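Antigen MTB48, Mycobacterial protein (Mycobacterium smegmatis, PDB 4WJ1) is EspB, a protein of the ESX-1 type VII secretion system, and is probably involved in DNA conjugation, at least in the recipient strain. Local coordinates at residues Ile70-Arg75 and Ser114-Pro119; Lys157-Gln162 and Gly211-Glu216. All coordinates share one frame; numbering follows the deposited sequence.

Interaction 1: Ile70-Arg75 and Ser114-Pro119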
loop_
_atom_site.group_PDB
_atom_site.type_symbol
_atom_site.label_atom_id
_atom_site.label_comp_id
_atom_site.label_asym_id
_atom_site.label_seq_id
_atom_site.Cartn_x
_atom_site.Cartn_y
_atom_site.Cartn_z
ATOM N N ILE A 70 7.476 -16.602 -6.294
ATOM C CA ILE A 70 7.154 -17.023 -7.647
ATOM C C ILE A 70 8.437 -17.200 -8.445
ATOM O O ILE A 70 8.583 -18.177 -9.174
ATOM C CB ILE A 70 6.233 -16.025 -8.358
ATOM C CG1 ILE A 70 4.884 -15.963 -7.641
ATOM C CG2 ILE A 70 6.059 -16.402 -9.830
ATOM C CD1 ILE A 70 3.844 -15.187 -8.399
ATOM N N ALA A 71 9.378 -16.276 -8.282
ATOM C CA ALA A 71 10.667 -16.384 -8.971
ATOM C C ALA A 71 11.356 -17.681 -8.595
ATOM O O ALA A 71 11.897 -18.377 -9.440
ATOM C CB ALA A 71 11.573 -15.207 -8.636
ATOM N N ALA A 72 11.338 -17.993 -7.308
ATOM C CA ALA A 72 12.045 -19.150 -6.813
ATOM C C ALA A 72 11.368 -20.424 -7.314
ATOM O O ALA A 72 12.035 -21.398 -7.654
ATOM C CB ALA A 72 12.104 -19.121 -5.297
ATOM N N ALA A 73 10.043 -20.393 -7.367
ATOM C CA ALA A 73 9.263 -21.525 -7.841
ATOM C C ALA A 73 9.580 -21.773 -9.306
ATOM O O ALA A 73 9.763 -22.912 -9.728
ATOM C CB ALA A 73 7.793 -21.268 -7.643
ATOM N N ILE A 74 9.673 -20.689 -10.069
ATOM C CA ILE A 74 10.017 -20.776 -11.479
ATOM C C ILE A 74 11.408 -21.373 -11.630
ATOM O O ILE A 74 11.620 -22.270 -12.441
ATOM C CB ILE A 74 9.937 -19.399 -12.155
ATOM C CG1 ILE A 74 8.475 -19.034 -12.412
ATOM C CG2 ILE A 74 10.676 -19.386 -13.458
ATOM C CD1 ILE A 74 8.262 -17.551 -12.729
ATOM N N ARG A 75 12.354 -20.910 -10.817
ATOM C CA ARG A 75 13.701 -21.463 -10.884
ATOM C C ARG A 75 13.759 -22.919 -10.439
ATOM O O ARG A 75 14.620 -23.672 -10.894
ATOM C CB ARG A 75 14.661 -20.632 -10.049
ATOM C CG ARG A 75 14.777 -19.215 -10.574
ATOM C CD ARG A 75 16.075 -18.583 -10.204
ATOM N NE ARG A 75 16.217 -17.341 -10.935
ATOM C CZ ARG A 75 15.909 -16.150 -10.440
ATOM N NH1 ARG A 75 15.460 -16.037 -9.193
ATOM N NH2 ARG A 75 16.060 -15.074 -11.195
ATOM N N SER A 114 11.008 -26.907 -1.545
ATOM C CA SER A 114 11.280 -26.981 -0.114
ATOM C C SER A 114 12.210 -25.895 0.422
ATOM O O SER A 114 12.179 -25.609 1.623
ATOM C CB SER A 114 11.855 -28.353 0.238
ATOM O OG SER A 114 13.116 -28.525 -0.370
ATOM N N GLY A 115 13.024 -25.289 -0.441
ATOM C CA GLY A 115 13.938 -24.244 0.007
ATOM C C GLY A 115 13.455 -22.824 -0.229
ATOM O O GLY A 115 14.133 -21.857 0.115
ATOM N N ILE A 116 12.276 -22.698 -0.823
ATOM C CA ILE A 116 11.672 -21.403 -1.114
ATOM C C ILE A 116 11.142 -20.743 0.156
ATOM O O ILE A 116 10.424 -21.376 0.930
ATOM C CB ILE A 116 10.534 -21.577 -2.133
ATOM C CG1 ILE A 116 11.112 -22.040 -3.460
ATOM C CG2 ILE A 116 9.763 -20.312 -2.319
ATOM C CD1 ILE A 116 10.077 -22.267 -4.504
ATOM N N PRO A 117 11.497 -19.471 0.379
ATOM C CA PRO A 117 11.070 -18.703 1.558
ATOM C C PRO A 117 9.558 -18.689 1.723
ATOM O O PRO A 117 8.834 -18.788 0.736
ATOM C CB PRO A 117 11.581 -17.289 1.268
ATOM C CG PRO A 117 12.672 -17.474 0.292
ATOM C CD PRO A 117 12.328 -18.667 -0.530
ATOM N N GLY A 118 9.085 -18.553 2.953
ATOM C CA GLY A 118 7.656 -18.585 3.189
ATOM C C GLY A 118 7.069 -17.199 3.033
ATOM O O GLY A 118 7.808 -16.215 2.895
ATOM N N PRO A 119 5.732 -17.113 3.053
ATOM C CA PRO A 119 5.061 -15.811 3.059
ATOM C C PRO A 119 5.606 -14.929 4.171
ATOM O O PRO A 119 6.035 -15.450 5.204
ATOM C CB PRO A 119 3.597 -16.172 3.300
ATOM C CG PRO A 119 3.467 -17.590 2.757
ATOM C CD PRO A 119 4.783 -18.240 3.064
#
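Ile116 meets Ala72 and Ala73, and the contact between the two segments is apolar. The methyl of Ala72 points toward the loop, and both branches of the isoleucine touch it: CG1 of Ile116 lies 3.6 Å from CB of Ala72, and CG2 of Ile116 lies 4.0 Å from the same methyl. CG1 stands beside the backbone N of Ile116 (chi1 -66°), and the branch is then fully extended (chi2 179°), which carries CD1 on to the next residue while it still touches Ala72. There CD1 of Ile116 comes within 3.4 Å of the backbone N of Ala73 and 4.0 Å from its CB. The small alanines let the side chain settle directly on helix backbone; the nearest CA atoms, those of Ala72 and Ile116, are 6.1 Å apart.

Polar bonds beside this apolar patch involve backbone carbonyls of the loop. Pro117 O accepts a hydrogen bond from NE of Arg69 and Gly118 O one from NH1 of Arg65, both arginines lying on the same helix one and two turns before the alanines.

On other sides of the helix, Ile70 and Ile74 face away from the loop and pack against helices 12-22 and 187-230. This is an extended, proline-containing connection, with polyproline-like backbone angles from Ile116 to Pro119, lying along the outside of the long PE-domain helix 40-96 before the chain enters helix 139-147.

Interaction 2: Lys157-Gln162 and Gly211-Glu216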
loop_
_atom_site.group_PDB
_atom_site.type_symbol
_atom_site.label_atom_id
_atom_site.label_comp_id
_atom_site.label_asym_id
_atom_site.label_seq_id
_atom_site.Cartn_x
_atom_site.Cartn_y
_atom_site.Cartn_z
ATOM N N LYS A 157 -0.567 17.396 2.657
ATOM C CA LYS A 157 -0.893 17.514 1.239
ATOM C C LYS A 157 0.165 16.831 0.381
ATOM O O LYS A 157 -0.154 16.236 -0.636
ATOM C CB LYS A 157 -1.056 18.977 0.836
ATOM C CG LYS A 157 -2.405 19.554 1.261
ATOM C CD LYS A 157 -2.434 21.073 1.220
ATOM C CE LYS A 157 -3.828 21.591 1.557
ATOM N NZ LYS A 157 -3.811 23.036 1.957
ATOM N N TYR A 158 1.422 16.883 0.797
ATOM C CA TYR A 158 2.454 16.223 0.021
ATOM C C TYR A 158 2.317 14.689 0.144
ATOM O O TYR A 158 2.496 13.948 -0.820
ATOM C CB TYR A 158 3.827 16.672 0.475
ATOM C CG TYR A 158 4.900 16.213 -0.455
ATOM C CD1 TYR A 158 4.733 16.327 -1.825
ATOM C CD2 TYR A 158 6.087 15.664 0.028
ATOM C CE1 TYR A 158 5.716 15.901 -2.698
ATOM C CE2 TYR A 158 7.073 15.233 -0.836
ATOM C CZ TYR A 158 6.883 15.361 -2.200
ATOM O OH TYR A 158 7.866 14.942 -3.067
ATOM N N PHE A 159 2.021 14.250 1.363
ATOM C CA PHE A 159 1.729 12.874 1.690
ATOM C C PHE A 159 0.610 12.391 0.786
ATOM O O PHE A 159 0.714 11.336 0.162
ATOM C CB PHE A 159 1.363 12.788 3.183
ATOM C CG PHE A 159 0.716 11.475 3.622
ATOM C CD1 PHE A 159 -0.658 11.300 3.549
ATOM C CD2 PHE A 159 1.481 10.465 4.196
ATOM C CE1 PHE A 159 -1.251 10.132 3.998
ATOM C CE2 PHE A 159 0.897 9.290 4.641
ATOM C CZ PHE A 159 -0.472 9.120 4.537
ATOM N N ARG A 160 -0.442 13.197 0.687
ATOM C CA ARG A 160 -1.566 12.864 -0.171
ATOM C C ARG A 160 -1.103 12.714 -1.614
ATOM O O ARG A 160 -1.421 11.739 -2.273
ATOM C CB ARG A 160 -2.657 13.926 -0.061
ATOM C CG ARG A 160 -3.911 13.633 -0.864
ATOM C CD ARG A 160 -3.838 14.209 -2.275
ATOM N NE ARG A 160 -3.315 15.571 -2.279
ATOM C CZ ARG A 160 -4.059 16.649 -2.054
ATOM N NH1 ARG A 160 -5.355 16.509 -1.797
ATOM N NH2 ARG A 160 -3.510 17.861 -2.076
ATOM N N ASP A 161 -0.350 13.685 -2.108
ATOM C CA ASP A 161 0.157 13.615 -3.471
ATOM C C ASP A 161 1.010 12.366 -3.685
ATOM O O ASP A 161 0.931 11.720 -4.733
ATOM C CB ASP A 161 0.983 14.860 -3.804
ATOM C CG ASP A 161 0.151 16.134 -3.854
ATOM O OD1 ASP A 161 -1.090 16.058 -3.876
ATOM O OD2 ASP A 161 0.753 17.224 -3.888
ATOM N N GLN A 162 1.834 12.024 -2.698
ATOM C CA GLN A 162 2.748 10.907 -2.865
ATOM C C GLN A 162 2.015 9.572 -2.979
ATOM O O GLN A 162 2.396 8.705 -3.754
ATOM C CB GLN A 162 3.729 10.842 -1.704
ATOM C CG GLN A 162 4.765 11.929 -1.678
ATOM C CD GLN A 162 5.782 11.671 -0.612
ATOM O OE1 GLN A 162 6.843 11.147 -0.894
ATOM N NE2 GLN A 162 5.455 12.017 0.637
ATOM N N GLY A 211 -4.875 4.857 -4.066
ATOM C CA GLY A 211 -5.855 5.852 -4.452
ATOM C C GLY A 211 -6.790 6.165 -3.290
ATOM O O GLY A 211 -7.094 7.324 -3.014
ATOM N N ARG A 212 -7.225 5.126 -2.591
ATOM C CA ARG A 212 -8.152 5.302 -1.486
ATOM C C ARG A 212 -7.507 6.056 -0.320
ATOM O O ARG A 212 -8.168 6.856 0.338
ATOM C CB ARG A 212 -8.697 3.941 -1.013
ATOM C CG ARG A 212 -9.568 3.233 -2.065
ATOM C CD ARG A 212 -10.217 1.933 -1.555
ATOM N NE ARG A 212 -11.011 2.185 -0.356
ATOM C CZ ARG A 212 -10.920 1.492 0.779
ATOM N NH1 ARG A 212 -10.073 0.467 0.878
ATOM N NH2 ARG A 212 -11.689 1.821 1.816
ATOM N N LEU A 213 -6.227 5.808 -0.056
ATOM C CA LEU A 213 -5.573 6.506 1.047
ATOM C C LEU A 213 -5.458 7.996 0.691
ATOM O O LEU A 213 -5.737 8.866 1.511
ATOM C CB LEU A 213 -4.204 5.894 1.350
ATOM C CG LEU A 213 -3.370 6.628 2.402
ATOM C CD1 LEU A 213 -4.180 6.841 3.661
ATOM C CD2 LEU A 213 -2.070 5.874 2.702
ATOM N N ALA A 214 -5.102 8.277 -0.557
ATOM C CA ALA A 214 -5.030 9.643 -1.022
ATOM C C ALA A 214 -6.386 10.341 -0.900
ATOM O O ALA A 214 -6.453 11.497 -0.509
ATOM C CB ALA A 214 -4.515 9.691 -2.459
ATOM N N GLN A 215 -7.471 9.644 -1.214
ATOM C CA GLN A 215 -8.789 10.258 -1.095
ATOM C C GLN A 215 -9.081 10.577 0.365
ATOM O O GLN A 215 -9.603 11.648 0.681
ATOM C CB GLN A 215 -9.885 9.358 -1.677
ATOM C CG GLN A 215 -9.883 9.277 -3.209
ATOM C CD GLN A 215 -10.923 8.284 -3.772
ATOM O OE1 GLN A 215 -11.137 7.191 -3.223
ATOM N NE2 GLN A 215 -11.559 8.666 -4.881
ATOM N N GLU A 216 -8.729 9.655 1.256
ATOM C CA GLU A 216 -8.917 9.879 2.680
ATOM C C GLU A 216 -8.102 11.092 3.134
ATOM O O GLU A 216 -8.602 11.944 3.864
ATOM C CB GLU A 216 -8.537 8.631 3.477
ATOM C CG GLU A 216 -9.410 7.391 3.186
ATOM C CD GLU A 216 -10.907 7.700 3.235
ATOM O OE1 GLU A 216 -11.502 7.587 4.324
ATOM O OE2 GLU A 216 -11.493 8.057 2.188
#
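Close helix-helix packing, mostly buried, joins helices 154-178 and 187-230 of the PPE domain, whose facing segments run in roughly opposite directions. The evidence is the nearest CA pair: those of Arg160 and Ala214 stand 4.8 Å apart, so little side chain fits between them. Each of these residues leans on the other's backbone. CG of Arg160 lies 3.3 Å from the carbonyl O of Ala214, while CB of Ala214 comes within 3.7 Å of the carbonyl O of Arg160.

Beside this pair, Phe159 and Leu213 meet through their ends, the side chains crossing at about a right angle. CZ of Phe159 approaches CD2 of Leu213 at 4.1 Å. Both side chains leave their helices along the flank of the interface, and with CG anti to the backbone N (chi1 166° for Phe159) their ends swing toward each other.

Beyond CG the chain of Arg160 folds back through two bends, so that its NE forms a salt bridge of 2.8 Å with OD1 of the adjacent Asp161, reached from above the carboxylate plane. Its NH1 is hydrogen-bonded to OG1 of Thr218, a hydroxyl also hydrogen-bonded to Ala214 O.

Helix 40-96 closes the apolar side of the junction: Met50 and Ala53 touch Phe159, and Leu49 touches Leu213. Trp163, on helix 154-178, meets both Phe159 and Leu213.

Interactions 1 and 2 lie far apart along an elongated helical molecule, their centres about 34 Å from each other. Interaction 2 is the more central, a largely buried junction about 11 Å from the centre of the chain; interaction 1 lies about 23 Å from it and is only partly buried. They differ in kind as well: a single loop isoleucine sits on a helix in one, whereas two helices come close enough in the other for side-chain carbons to rest on the partner's carbonyl oxygens. Two long helices nevertheless serve both. Helix 40-96 carries residues 70-75 and also touches Phe159 and Leu213 of interaction 2, while helix 187-230 supplies residues 211-216 and packs behind residues 70-75.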